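Local structure of minor fimbrium anchoring subunit Mfa2 (Porphyromonas gingivalis, 5NFI) at residues 5-10 against 133-138; 65-70 against 115-120; 158-163 against 216-221. The protein fixes the minor (Mfa1) fimbriae of Porphyromonas gingivalis to the outer membrane through its interaction with Mfa1 and regulates fimbrial length. One frame throughout, in Å; residues are numbered along the deposited sequence.

Interaction 1 of 3, residues 5-10 against 133-138; sequences VYVNFY and IHTRAN
A parallel strand pair in a beta-sandwich domain of this fimbrillin-superfamily protein joins residues 5-10 to 133-138. Tyr6, Asn8 and Tyr10 turn their backbone polar groups to the partner, making five hydrogen bonds; Tyr10 N to Ala137 O (3.1 Å) is almost straight at 177°. On the buried face small and branched groups interlock: Thr135 CG2 lies 3.6 Å from Val7 CG2, and Ala137 CB meets Phe9 CD1 at 3.7 Å, a methyl being small enough to lie beside the ring. The other face carries aromatic and polar side chains, partly under loop residues, Asn8 ND2 bonding to Lys54 O. Tyr10 takes the crowded rotamer, CG between backbone N and carbonyl carbon (chi1 67°), which brings its ring across to Arg136. The arginine, bent at chi3, lays its guanidinium on that ring, planes 11° apart and CZ 3.6 Å from the centroid, a cation-pi stack. Asn138 CB makes a CH-pi contact with the opposite face, while its amide ND2 bonds to Gln12 O. Nearer the start, Tyr6 CD2 sits 3.5 Å from His134 CE1 over the imidazole face; Glu55 holds His134 ND1. Strand 56-60 flanks 5-10 on its other edge, consistent with a transthyretin-like beta-sandwich.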
ATOM      1  N   VAL A   5     -19.712  14.990  10.858  1.00 65.78           N
ATOM      2  CA  VAL A   5     -20.073  13.715  10.244  1.00 64.91           C
ATOM      3  C   VAL A   5     -19.654  12.571  11.148  1.00 63.67           C
ATOM      4  O   VAL A   5     -18.497  12.498  11.535  1.00 61.85           O
ATOM      5  CB  VAL A   5     -19.372  13.496   8.872  1.00 72.84           C
ATOM      6  CG1 VAL A   5     -19.913  12.243   8.199  1.00 72.69           C
ATOM      7  CG2 VAL A   5     -19.545  14.694   7.974  1.00 73.31           C
ATOM      8  N   TYR A   6     -20.564  11.666  11.480  1.00 64.21           N
ATOM      9  CA  TYR A   6     -20.125  10.443  12.130  1.00 63.74           C
ATOM     10  C   TYR A   6     -19.717   9.449  11.049  1.00 61.83           C
ATOM     11  O   TYR A   6     -20.433   9.262  10.071  1.00 61.95           O
ATOM     12  CB  TYR A   6     -21.210   9.852  13.030  1.00 66.73           C
ATOM     13  CG  TYR A   6     -21.456  10.646  14.290  1.00 69.50           C
ATOM     14  CD1 TYR A   6     -20.577  10.574  15.366  1.00 70.03           C
ATOM     15  CD2 TYR A   6     -22.577  11.463  14.411  1.00 71.30           C
ATOM     16  CE1 TYR A   6     -20.810  11.308  16.527  1.00 72.06           C
ATOM     17  CE2 TYR A   6     -22.807  12.182  15.549  1.00 73.33           C
ATOM     18  CZ  TYR A   6     -21.925  12.107  16.606  1.00 74.07           C
ATOM     19  OH  TYR A   6     -22.172  12.838  17.752  1.00 76.74           O
ATOM     20  N   VAL A   7     -18.556   8.829  11.228  1.00 60.09           N
ATOM     21  CA  VAL A   7     -18.027   7.901  10.241  1.00 59.04           C
ATOM     22  C   VAL A   7     -17.759   6.535  10.848  1.00 59.53           C
ATOM     23  O   VAL A   7     -17.136   6.411  11.904  1.00 58.86           O
ATOM     24  CB  VAL A   7     -16.727   8.417   9.601  1.00 55.23           C
ATOM     25  CG1 VAL A   7     -16.220   7.420   8.584  1.00 60.17           C
ATOM     26  CG2 VAL A   7     -16.957   9.755   8.931  1.00 55.25           C
ATOM     27  N   ASN A   8     -18.262   5.516  10.163  1.00 61.04           N
ATOM     28  CA  ASN A   8     -18.066   4.131  10.532  1.00 61.83           C
ATOM     29  C   ASN A   8     -17.028   3.478   9.627  1.00 61.23           C
ATOM     30  O   ASN A   8     -17.078   3.615   8.398  1.00 60.34           O
ATOM     31  CB  ASN A   8     -19.378   3.369  10.441  1.00 63.42           C
ATOM     32  CG  ASN A   8     -19.191   1.889  10.629  1.00 64.32           C
ATOM     33  OD1 ASN A   8     -19.006   1.143   9.661  1.00 60.30           O
ATOM     34  ND2 ASN A   8     -19.215   1.449  11.884  1.00 65.57           N
ATOM     35  N   PHE A   9     -16.083   2.762  10.215  1.00 61.83           N
ATOM     36  CA  PHE A   9     -15.025   2.216   9.388  1.00 62.06           C
ATOM     37  C   PHE A   9     -15.123   0.713   9.326  1.00 64.15           C
ATOM     38  O   PHE A   9     -15.207   0.039  10.365  1.00 65.97           O
ATOM     39  CB  PHE A   9     -13.648   2.653   9.895  1.00 60.51           C
ATOM     40  CG  PHE A   9     -13.395   4.132   9.758  1.00 60.13           C
ATOM     41  CD1 PHE A   9     -13.294   4.719   8.505  1.00 59.28           C
ATOM     42  CD2 PHE A   9     -13.254   4.938  10.882  1.00 60.74           C
ATOM     43  CE1 PHE A   9     -13.055   6.082   8.377  1.00 58.90           C
ATOM     44  CE2 PHE A   9     -13.003   6.299  10.757  1.00 60.12           C
ATOM     45  CZ  PHE A   9     -12.901   6.871   9.505  1.00 59.20           C
ATOM     46  N   TYR A  10     -15.138   0.214   8.088  1.00 64.07           N
ATOM     47  CA  TYR A  10     -15.177  -1.211   7.796  1.00 64.33           C
ATOM     48  C   TYR A  10     -14.102  -1.579   6.768  1.00 63.84           C
ATOM     49  O   TYR A  10     -13.360  -0.717   6.291  1.00 62.35           O
ATOM     50  CB  TYR A  10     -16.574  -1.619   7.300  1.00 64.96           C
ATOM     51  CG  TYR A  10     -17.012  -1.071   5.948  1.00 63.17           C
ATOM     52  CD1 TYR A  10     -17.452   0.237   5.812  1.00 61.99           C
ATOM     53  CD2 TYR A  10     -17.021  -1.885   4.814  1.00 63.04           C
ATOM     54  CE1 TYR A  10     -17.884   0.732   4.584  1.00 61.74           C
ATOM     55  CE2 TYR A  10     -17.443  -1.398   3.575  1.00 62.58           C
ATOM     56  CZ  TYR A  10     -17.880  -0.088   3.469  1.00 61.93           C
ATOM     57  OH  TYR A  10     -18.303   0.409   2.250  1.00 61.61           O
ATOM     58  N   ILE A 133     -24.558  14.343  10.437  1.00 86.63           N
ATOM     59  CA  ILE A 133     -24.871  13.309   9.461  1.00 84.38           C
ATOM     60  C   ILE A 133     -24.040  12.061   9.735  1.00 79.67           C
ATOM     61  O   ILE A 133     -23.211  12.039  10.645  1.00 64.20           O
ATOM     62  CB  ILE A 133     -24.641  13.791   8.021  1.00 84.62           C
ATOM     63  CG1 ILE A 133     -23.163  14.058   7.765  1.00 63.36           C
ATOM     64  CG2 ILE A 133     -25.440  15.051   7.751  1.00 66.90           C
ATOM     65  CD1 ILE A 133     -22.921  14.758   6.461  1.00 62.98           C
ATOM     66  N   HIS A 134     -24.288  11.012   8.965  1.00 76.26           N
ATOM     67  CA  HIS A 134     -23.531   9.778   9.110  1.00 71.90           C
ATOM     68  C   HIS A 134     -23.063   9.274   7.766  1.00 69.66           C
ATOM     69  O   HIS A 134     -23.625   9.633   6.736  1.00 69.82           O
ATOM     70  CB  HIS A 134     -24.366   8.709   9.800  1.00 71.70           C
ATOM     71  CG  HIS A 134     -24.725   9.055  11.208  1.00 72.40           C
ATOM     72  ND1 HIS A 134     -24.202   8.391  12.296  1.00 72.38           N
ATOM     73  CD2 HIS A 134     -25.551  10.003  11.708  1.00 73.36           C
ATOM     74  CE1 HIS A 134     -24.696   8.911  13.407  1.00 73.61           C
ATOM     75  NE2 HIS A 134     -25.517   9.891  13.077  1.00 74.34           N
ATOM     76  N   THR A 135     -22.025   8.444   7.792  1.00 68.60           N
ATOM     77  CA  THR A 135     -21.522   7.789   6.602  1.00 69.33           C
ATOM     78  C   THR A 135     -20.631   6.614   7.003  1.00 69.15           C
ATOM     79  O   THR A 135     -20.311   6.447   8.177  1.00 69.26           O
ATOM     80  CB  THR A 135     -20.738   8.764   5.708  1.00 69.54           C
ATOM     81  OG1 THR A 135     -20.463   8.154   4.440  1.00 69.98           O
ATOM     82  CG2 THR A 135     -19.431   9.171   6.369  1.00 68.18           C
ATOM     83  N   ARG A 136     -20.267   5.792   6.019  1.00 68.84           N
ATOM     84  CA  ARG A 136     -19.347   4.674   6.197  1.00 68.55           C
ATOM     85  C   ARG A 136     -18.178   4.844   5.240  1.00 66.99           C
ATOM     86  O   ARG A 136     -18.331   5.463   4.179  1.00 66.63           O
ATOM     87  CB  ARG A 136     -20.033   3.332   5.928  1.00 71.18           C
ATOM     88  CG  ARG A 136     -21.177   3.029   6.840  1.00 74.89           C
ATOM     89  CD  ARG A 136     -21.914   1.748   6.463  1.00 78.44           C
ATOM     90  NE  ARG A 136     -21.162   0.523   6.743  1.00 79.91           N
ATOM     91  CZ  ARG A 136     -20.829  -0.407   5.842  1.00 80.92           C
ATOM     92  NH1 ARG A 136     -21.175  -0.275   4.564  1.00 82.27           N
ATOM     93  NH2 ARG A 136     -20.166  -1.493   6.225  1.00 80.74           N
ATOM     94  N   ALA A 137     -17.025   4.279   5.603  1.00 65.72           N
ATOM     95  CA  ALA A 137     -15.846   4.292   4.736  1.00 64.90           C
ATOM     96  C   ALA A 137     -15.156   2.928   4.705  1.00 64.99           C
ATOM     97  O   ALA A 137     -15.007   2.285   5.738  1.00 65.63           O
ATOM     98  CB  ALA A 137     -14.876   5.360   5.191  1.00 63.59           C
ATOM     99  N   ASN A 138     -14.732   2.494   3.518  1.00 64.17           N
ATOM    100  CA  ASN A 138     -14.097   1.183   3.344  1.00 62.49           C
ATOM    101  C   ASN A 138     -12.567   1.267   3.344  1.00 59.87           C
ATOM    102  O   ASN A 138     -11.952   1.799   2.413  1.00 58.62           O
ATOM    103  CB  ASN A 138     -14.582   0.530   2.050  1.00 63.19           C
ATOM    104  CG  ASN A 138     -14.092  -0.918   1.886  1.00 63.22           C
ATOM    105  OD1 ASN A 138     -13.216  -1.390   2.616  1.00 62.52           O
ATOM    106  ND2 ASN A 138     -14.660  -1.619   0.912  1.00 64.21           N
TER

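Interaction 2 of 3, residues 65-70 against 115-120; sequences LYTIFA and ATSPVV
Residues 65-70 and 115-120 run antiparallel but not in one continuous ladder, because segment 115-120 holds one residue more than its partner between the pairs Tyr66-Val120 and Phe69-Thr116. Regular pairing flanks the break. Tyr66 and Val120 exchange two backbone bonds, both 2.9 Å from the N of one residue to the O of the other, and Ala70 and Ala115 do the same. In the middle, Ser117 N still reaches Ile68 O, yet Ile68 N finds a side chain instead of a carbonyl: Ser117 OG, 3.2 Å away. That hydroxyl stands between its own backbone N and carbonyl carbon (chi1 82°), a rotamer that brings it up to Ile68, and it donates its proton to Pro118 O at 2.8 Å. One serine oxygen thus serves as acceptor and donor and bridges the break. Pro118 points away from 65-70 and packs on Thr135 of strand 133-151.

The tight side carries Ile68, Ala70, Ala115 and Val120. Ile68 CB rests 3.5 Å from Ser117 OG; beyond this pair Ile68 packs on Val7 and Val120 on Val5, aliphatic side chains between the sheets, with the Phe9 ring against Ala70. The looser, open part is limited to Leu65, Val119 and Thr116: Leu65 CD2 reaches Val119 CG1 at 3.7 Å, and Thr116 CG2 lies 3.8 Å from Thr67 CG2. Threonine's branched carbon favours extended backbone, and the Thr116 hydroxyl bonds to Tyr114 OH. Thr116 CG2 also meets the edge of the Phe69 ring, buried against Phe33 on that face. The contact is a locally broken antiparallel pair within a beta-sandwich, consistent with the transthyretin-like clan.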
ATOM      1  N   LEU A  65     -20.809  20.289   0.738  1.00 73.08           N
ATOM      2  CA  LEU A  65     -20.401  18.947   0.332  1.00 71.40           C
ATOM      3  C   LEU A  65     -19.013  18.663   0.853  1.00 69.97           C
ATOM      4  O   LEU A  65     -18.117  19.506   0.767  1.00 70.97           O
ATOM      5  CB  LEU A  65     -20.431  18.783  -1.187  1.00 71.87           C
ATOM      6  CG  LEU A  65     -21.806  18.651  -1.847  1.00 74.15           C
ATOM      7  CD1 LEU A  65     -21.642  18.512  -3.347  1.00 75.11           C
ATOM      8  CD2 LEU A  65     -22.601  17.481  -1.269  1.00 73.75           C
ATOM      9  N   TYR A  66     -18.826  17.478   1.412  1.00 67.97           N
ATOM     10  CA  TYR A  66     -17.510  17.112   1.897  1.00 65.27           C
ATOM     11  C   TYR A  66     -17.198  15.679   1.540  1.00 64.61           C
ATOM     12  O   TYR A  66     -18.090  14.848   1.395  1.00 65.41           O
ATOM     13  CB  TYR A  66     -17.398  17.288   3.408  1.00 64.04           C
ATOM     14  CG  TYR A  66     -17.587  18.693   3.927  1.00 64.11           C
ATOM     15  CD1 TYR A  66     -18.860  19.209   4.143  1.00 65.37           C
ATOM     16  CD2 TYR A  66     -16.492  19.490   4.242  1.00 62.89           C
ATOM     17  CE1 TYR A  66     -19.033  20.487   4.639  1.00 65.94           C
ATOM     18  CE2 TYR A  66     -16.657  20.766   4.732  1.00 63.30           C
ATOM     19  CZ  TYR A  66     -17.927  21.262   4.934  1.00 64.57           C
ATOM     20  OH  TYR A  66     -18.098  22.536   5.428  1.00 65.00           O
ATOM     21  N   THR A  67     -15.912  15.401   1.387  1.00 62.88           N
ATOM     22  CA  THR A  67     -15.446  14.036   1.262  1.00 60.52           C
ATOM     23  C   THR A  67     -14.445  13.822   2.384  1.00 58.94           C
ATOM     24  O   THR A  67     -13.708  14.741   2.767  1.00 58.48           O
ATOM     25  CB  THR A  67     -14.793  13.756  -0.105  1.00 59.15           C
ATOM     26  OG1 THR A  67     -15.619  14.279  -1.150  1.00 60.21           O
ATOM     27  CG2 THR A  67     -14.613  12.262  -0.299  1.00 58.00           C
ATOM     28  N   ILE A  68     -14.437  12.616   2.927  1.00 57.97           N
ATOM     29  CA  ILE A  68     -13.532  12.298   4.003  1.00 56.66           C
ATOM     30  C   ILE A  68     -12.472  11.310   3.522  1.00 56.39           C
ATOM     31  O   ILE A  68     -12.790  10.314   2.868  1.00 57.70           O
ATOM     32  CB  ILE A  68     -14.306  11.752   5.204  1.00 56.31           C
ATOM     33  CG1 ILE A  68     -14.588  12.904   6.171  1.00 57.73           C
ATOM     34  CG2 ILE A  68     -13.540  10.642   5.898  1.00 54.87           C
ATOM     35  CD1 ILE A  68     -15.647  12.616   7.189  1.00 58.96           C
ATOM     36  N   PHE A  69     -11.209  11.609   3.818  1.00 54.82           N
ATOM     37  CA  PHE A  69     -10.108  10.695   3.526  1.00 53.37           C
ATOM     38  C   PHE A  69      -9.598  10.110   4.838  1.00 53.30           C
ATOM     39  O   PHE A  69      -9.405  10.834   5.817  1.00 53.66           O
ATOM     40  CB  PHE A  69      -8.983  11.415   2.777  1.00 52.37           C
ATOM     41  CG  PHE A  69      -9.431  12.088   1.496  1.00 52.58           C
ATOM     42  CD1 PHE A  69     -10.408  11.516   0.695  1.00 52.76           C
ATOM     43  CD2 PHE A  69      -8.883  13.296   1.103  1.00 52.52           C
ATOM     44  CE1 PHE A  69     -10.825  12.129  -0.473  1.00 53.01           C
ATOM     45  CE2 PHE A  69      -9.301  13.914  -0.061  1.00 53.06           C
ATOM     46  CZ  PHE A  69     -10.273  13.324  -0.847  1.00 53.28           C
ATOM     47  N   ALA A  70      -9.399   8.803   4.884  1.00 52.78           N
ATOM     48  CA  ALA A  70      -9.009   8.207   6.156  1.00 52.78           C
ATOM     49  C   ALA A  70      -7.763   7.327   6.031  1.00 52.28           C
ATOM     50  O   ALA A  70      -7.626   6.504   5.115  1.00 51.21           O
ATOM     51  CB  ALA A  70     -10.163   7.412   6.750  1.00 52.86           C
ATOM     52  N   ALA A 115      -9.108   4.828   3.239  1.00 54.91           N
ATOM     53  CA  ALA A 115     -10.503   4.810   2.823  1.00 55.87           C
ATOM     54  C   ALA A 115     -10.928   6.156   2.244  1.00 55.61           C
ATOM     55  O   ALA A 115     -10.470   7.213   2.694  1.00 55.41           O
ATOM     56  CB  ALA A 115     -11.403   4.433   3.989  1.00 56.40           C
ATOM     57  N   THR A 116     -11.790   6.113   1.235  1.00 55.63           N
ATOM     58  CA  THR A 116     -12.512   7.305   0.819  1.00 55.99           C
ATOM     59  C   THR A 116     -13.971   7.063   1.138  1.00 56.71           C
ATOM     60  O   THR A 116     -14.529   6.035   0.765  1.00 57.72           O
ATOM     61  CB  THR A 116     -12.354   7.620  -0.678  1.00 56.65           C
ATOM     62  OG1 THR A 116     -10.964   7.823  -0.997  1.00 56.31           O
ATOM     63  CG2 THR A 116     -13.137   8.871  -1.036  1.00 57.09           C
ATOM     64  N   SER A 117     -14.577   7.989   1.868  1.00 56.34           N
ATOM     65  CA  SER A 117     -16.011   7.938   2.101  1.00 57.29           C
ATOM     66  C   SER A 117     -16.755   8.430   0.857  1.00 58.39           C
ATOM     67  O   SER A 117     -16.156   9.034  -0.041  1.00 57.79           O
ATOM     68  CB  SER A 117     -16.394   8.795   3.304  1.00 56.67           C
ATOM     69  OG  SER A 117     -16.496  10.155   2.915  1.00 56.38           O
ATOM     70  N   PRO A 118     -18.067   8.183   0.798  1.00 59.73           N
ATOM     71  CA  PRO A 118     -18.783   8.886  -0.263  1.00 60.91           C
ATOM     72  C   PRO A 118     -18.857  10.377   0.042  1.00 60.55           C
ATOM     73  O   PRO A 118     -18.503  10.804   1.136  1.00 57.10           O
ATOM     74  CB  PRO A 118     -20.175   8.243  -0.250  1.00 63.04           C
ATOM     75  CG  PRO A 118     -20.304   7.616   1.104  1.00 62.94           C
ATOM     76  CD  PRO A 118     -18.918   7.232   1.532  1.00 60.84           C
ATOM     77  N   VAL A 119     -19.286  11.159  -0.936  1.00 61.30           N
ATOM     78  CA  VAL A 119     -19.562  12.552  -0.707  1.00 61.79           C
ATOM     79  C   VAL A 119     -20.767  12.669   0.210  1.00 63.81           C
ATOM     80  O   VAL A 119     -21.834  12.094  -0.058  1.00 65.87           O
ATOM     81  CB  VAL A 119     -19.853  13.292  -2.008  1.00 63.10           C
ATOM     82  CG1 VAL A 119     -20.187  14.763  -1.715  1.00 63.62           C
ATOM     83  CG2 VAL A 119     -18.692  13.163  -2.959  1.00 60.16           C
ATOM     84  N   VAL A 120     -20.590  13.411   1.296  1.00 63.13           N
ATOM     85  CA  VAL A 120     -21.666  13.661   2.242  1.00 63.50           C
ATOM     86  C   VAL A 120     -21.996  15.134   2.224  1.00 64.89           C
ATOM     87  O   VAL A 120     -21.292  15.920   1.584  1.00 64.88           O
ATOM     88  CB  VAL A 120     -21.289  13.219   3.663  1.00 61.59           C
ATOM     89  CG1 VAL A 120     -21.019  11.723   3.688  1.00 60.96           C
ATOM     90  CG2 VAL A 120     -20.085  13.990   4.164  1.00 59.39           C
TER

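Interaction 3 of 3, residues 158-163 against 216-221; sequences NYEIKL and THKPTG
Residues 158-163 and 216-221 meet as a short antiparallel pair, their end-to-end directions 144° apart, with two backbone hydrogen bonds in the strand pair and a third from Lys218, where the chain turns. Glu160 and Thr216 bond in both directions (Glu160 N to Thr216 O 2.8 Å); Lys218 N reaches Asn158 O at 2.7 Å. The contact lies where the beta-hairpin of strands 211-217 and 222-228 turns, at the surface of the protein's other beta-sandwich region.

Tyr159 and His217 form the non-hydrogen-bonded pair and turn their side chains to the same face. His217 CG is anti to the backbone N (chi1 -176°), which carries the imidazole over toward the phenol in a T-shaped stack: CD2 stands over the tyrosine face toward its rim, 3.5 Å from CZ, with the planes at 60°. Tyr159 also packs on Ile224, its flat ring giving the imidazole edge a face to meet.

Glu160, on the face of Thr216, meets Lys218 coming from the turn: the carbon chains cross, Glu160 CB lying 3.5 Å from Lys218 CG. Glu160 OE1 and Lys218 NZ are 5.8 Å apart, so no salt bridge forms.

Pro219, without an N-H, suits the turn; its CD packs 3.3 Å from Asn158 O and lies over the centre of the imidazole. Gly221 has a positive phi, where a CB would crowd the carbonyl of Thr220, and its N bonds to His217 O across the turn. The imidazole is held from this side too, by a hydrogen bond between His217 ND1 and Thr220 OG1.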
ATOM      1  N   ASN A 158      24.973 -16.197  -2.959  1.00 58.02           N
ATOM      2  CA  ASN A 158      25.659 -15.230  -3.820  1.00 57.06           C
ATOM      3  C   ASN A 158      24.662 -14.356  -4.587  1.00 55.84           C
ATOM      4  O   ASN A 158      25.054 -13.457  -5.325  1.00 56.82           O
ATOM      5  CB  ASN A 158      26.597 -15.933  -4.817  1.00 57.85           C
ATOM      6  CG  ASN A 158      27.872 -16.503  -4.164  1.00 58.99           C
ATOM      7  OD1 ASN A 158      28.221 -16.173  -3.037  1.00 58.95           O
ATOM      8  ND2 ASN A 158      28.581 -17.344  -4.901  1.00 60.54           N
ATOM      9  N   TYR A 159      23.375 -14.618  -4.413  1.00 53.80           N
ATOM     10  CA  TYR A 159      22.360 -13.866  -5.139  1.00 52.87           C
ATOM     11  C   TYR A 159      21.454 -13.032  -4.220  1.00 55.17           C
ATOM     12  O   TYR A 159      21.186 -13.385  -3.058  1.00 50.70           O
ATOM     13  CB  TYR A 159      21.525 -14.822  -5.994  1.00 61.25           C
ATOM     14  CG  TYR A 159      22.352 -15.538  -7.054  1.00 55.05           C
ATOM     15  CD1 TYR A 159      23.098 -16.671  -6.741  1.00 55.89           C
ATOM     16  CD2 TYR A 159      22.392 -15.071  -8.355  1.00 55.99           C
ATOM     17  CE1 TYR A 159      23.849 -17.316  -7.692  1.00 57.56           C
ATOM     18  CE2 TYR A 159      23.152 -15.709  -9.322  1.00 57.76           C
ATOM     19  CZ  TYR A 159      23.878 -16.832  -8.983  1.00 58.50           C
ATOM     20  OH  TYR A 159      24.623 -17.473  -9.948  1.00 60.37           O
ATOM     21  N   GLU A 160      20.991 -11.913  -4.756  1.00 54.20           N
ATOM     22  CA  GLU A 160      20.231 -10.959  -3.978  1.00 53.02           C
ATOM     23  C   GLU A 160      18.945 -10.594  -4.680  1.00 52.16           C
ATOM     24  O   GLU A 160      18.957 -10.224  -5.857  1.00 53.48           O
ATOM     25  CB  GLU A 160      21.054  -9.700  -3.716  1.00 53.59           C
ATOM     26  CG  GLU A 160      20.220  -8.467  -3.463  1.00 53.12           C
ATOM     27  CD  GLU A 160      20.912  -7.477  -2.560  1.00 54.28           C
ATOM     28  OE1 GLU A 160      22.168  -7.453  -2.546  1.00 55.81           O
ATOM     29  OE2 GLU A 160      20.192  -6.727  -1.856  1.00 53.82           O
ATOM     30  N   ILE A 161      17.841 -10.711  -3.950  1.00 50.52           N
ATOM     31  CA  ILE A 161      16.544 -10.329  -4.461  1.00 50.20           C
ATOM     32  C   ILE A 161      16.218  -8.915  -4.005  1.00 50.05           C
ATOM     33  O   ILE A 161      16.404  -8.550  -2.831  1.00 49.33           O
ATOM     34  CB  ILE A 161      15.463 -11.316  -4.021  1.00 49.82           C
ATOM     35  CG1 ILE A 161      15.880 -12.733  -4.463  1.00 50.86           C
ATOM     36  CG2 ILE A 161      14.121 -10.941  -4.639  1.00 49.44           C
ATOM     37  CD1 ILE A 161      15.008 -13.859  -3.949  1.00 50.48           C
ATOM     38  N   LYS A 162      15.778  -8.114  -4.968  1.00 50.53           N
ATOM     39  CA  LYS A 162      15.470  -6.723  -4.742  1.00 49.93           C
ATOM     40  C   LYS A 162      14.107  -6.384  -5.283  1.00 50.94           C
ATOM     41  O   LYS A 162      13.683  -6.912  -6.314  1.00 51.92           O
ATOM     42  CB  LYS A 162      16.508  -5.820  -5.388  1.00 50.30           C
ATOM     43  CG  LYS A 162      17.876  -5.933  -4.789  1.00 51.26           C
ATOM     44  CD  LYS A 162      18.773  -4.870  -5.356  1.00 53.16           C
ATOM     45  CE  LYS A 162      20.235  -5.267  -5.234  1.00 55.39           C
ATOM     46  NZ  LYS A 162      21.155  -4.135  -5.596  1.00 57.45           N
ATOM     47  N   LEU A 163      13.437  -5.478  -4.581  1.00 50.86           N
ATOM     48  CA  LEU A 163      12.119  -5.005  -4.959  1.00 51.32           C
ATOM     49  C   LEU A 163      12.089  -3.482  -4.929  1.00 52.49           C
ATOM     50  O   LEU A 163      12.126  -2.859  -3.847  1.00 52.85           O
ATOM     51  CB  LEU A 163      11.064  -5.580  -4.019  1.00 50.13           C
ATOM     52  CG  LEU A 163       9.601  -5.220  -4.273  1.00 49.55           C
ATOM     53  CD1 LEU A 163       9.081  -5.862  -5.555  1.00 49.69           C
ATOM     54  CD2 LEU A 163       8.781  -5.658  -3.085  1.00 49.03           C
ATOM     55  N   THR A 216      20.043 -10.365  -8.594  1.00 51.81           N
ATOM     56  CA  THR A 216      21.404  -9.932  -8.877  1.00 52.59           C
ATOM     57  C   THR A 216      22.469 -10.884  -8.307  1.00 53.48           C
ATOM     58  O   THR A 216      22.349 -11.380  -7.196  1.00 54.02           O
ATOM     59  CB  THR A 216      21.649  -8.521  -8.299  1.00 51.86           C
ATOM     60  OG1 THR A 216      20.787  -7.579  -8.949  1.00 51.51           O
ATOM     61  CG2 THR A 216      23.095  -8.100  -8.484  1.00 52.71           C
ATOM     62  N   HIS A 217      23.522 -11.131  -9.065  1.00 53.51           N
ATOM     63  CA  HIS A 217      24.656 -11.878  -8.544  1.00 52.70           C
ATOM     64  C   HIS A 217      25.538 -10.909  -7.764  1.00 52.98           C
ATOM     65  O   HIS A 217      26.231 -10.086  -8.365  1.00 54.63           O
ATOM     66  CB  HIS A 217      25.427 -12.550  -9.688  1.00 52.42           C
ATOM     67  CG  HIS A 217      26.554 -13.417  -9.228  1.00 51.73           C
ATOM     68  ND1 HIS A 217      27.875 -13.092  -9.436  1.00 51.91           N
ATOM     69  CD2 HIS A 217      26.558 -14.596  -8.562  1.00 51.32           C
ATOM     70  CE1 HIS A 217      28.643 -14.032  -8.917  1.00 52.45           C
ATOM     71  NE2 HIS A 217      27.869 -14.955  -8.380  1.00 51.95           N
ATOM     72  N   LYS A 218      25.501 -10.999  -6.433  1.00 51.32           N
ATOM     73  CA  LYS A 218      26.173 -10.040  -5.549  1.00 50.34           C
ATOM     74  C   LYS A 218      27.686  -9.878  -5.779  1.00 51.30           C
ATOM     75  O   LYS A 218      28.180  -8.743  -5.827  1.00 51.38           O
ATOM     76  CB  LYS A 218      25.934 -10.422  -4.078  1.00 50.31           C
ATOM     77  CG  LYS A 218      24.500 -10.296  -3.615  1.00 50.41           C
ATOM     78  CD  LYS A 218      24.391 -10.409  -2.105  1.00 51.79           C
ATOM     79  CE  LYS A 218      24.664 -11.816  -1.636  1.00 53.72           C
ATOM     80  NZ  LYS A 218      25.238 -11.868  -0.245  1.00 55.85           N
ATOM     81  N   PRO A 219      28.443 -10.998  -5.875  1.00 52.28           N
ATOM     82  CA  PRO A 219      29.892 -10.808  -6.000  1.00 53.90           C
ATOM     83  C   PRO A 219      30.294  -9.972  -7.222  1.00 55.60           C
ATOM     84  O   PRO A 219      31.273  -9.224  -7.157  1.00 57.34           O
ATOM     85  CB  PRO A 219      30.409 -12.238  -6.128  1.00 54.13           C
ATOM     86  CG  PRO A 219      29.434 -13.047  -5.420  1.00 52.67           C
ATOM     87  CD  PRO A 219      28.113 -12.431  -5.744  1.00 51.31           C
ATOM     88  N   THR A 220      29.527 -10.072  -8.301  1.00 55.34           N
ATOM     89  CA  THR A 220      29.860  -9.408  -9.557  1.00 57.29           C
ATOM     90  C   THR A 220      28.992  -8.192  -9.788  1.00 57.67           C
ATOM     91  O   THR A 220      29.372  -7.261 -10.486  1.00 58.32           O
ATOM     92  CB  THR A 220      29.683 -10.363 -10.741  1.00 57.91           C
ATOM     93  OG1 THR A 220      28.404 -11.007 -10.625  1.00 57.05           O
ATOM     94  CG2 THR A 220      30.767 -11.423 -10.730  1.00 58.25           C
ATOM     95  N   GLY A 221      27.809  -8.215  -9.195  1.00 58.01           N
ATOM     96  CA  GLY A 221      26.838  -7.159  -9.394  1.00 58.47           C
ATOM     97  C   GLY A 221      26.047  -7.410 -10.653  1.00 59.87           C
ATOM     98  O   GLY A 221      25.242  -6.586 -11.048  1.00 59.23           O
TER

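How the interactions relate
Interactions 1 and 2 belong together: their centres are 9 Å apart, strands 113-122 and 133-151 are sheet neighbours, and Phe9 of one packs on Ala70 of the other. Both turn mainly apolar side chains (Val5, Val7, Phe9; Ile68, Ala70) to a shared interior, but interaction 1 is an unbroken parallel ladder with a cation-pi stack on its outer face, whereas interaction 2 is antiparallel and interrupted, patched by a serine hydroxyl. Interaction 3 lies on the opposite side of the chain's centre, about 47 Å from interaction 1 and about 44 Å from interaction 2 between centres. It is a surface contact without a buried touching residue, a short strand pair with an aromatic contact and a turn.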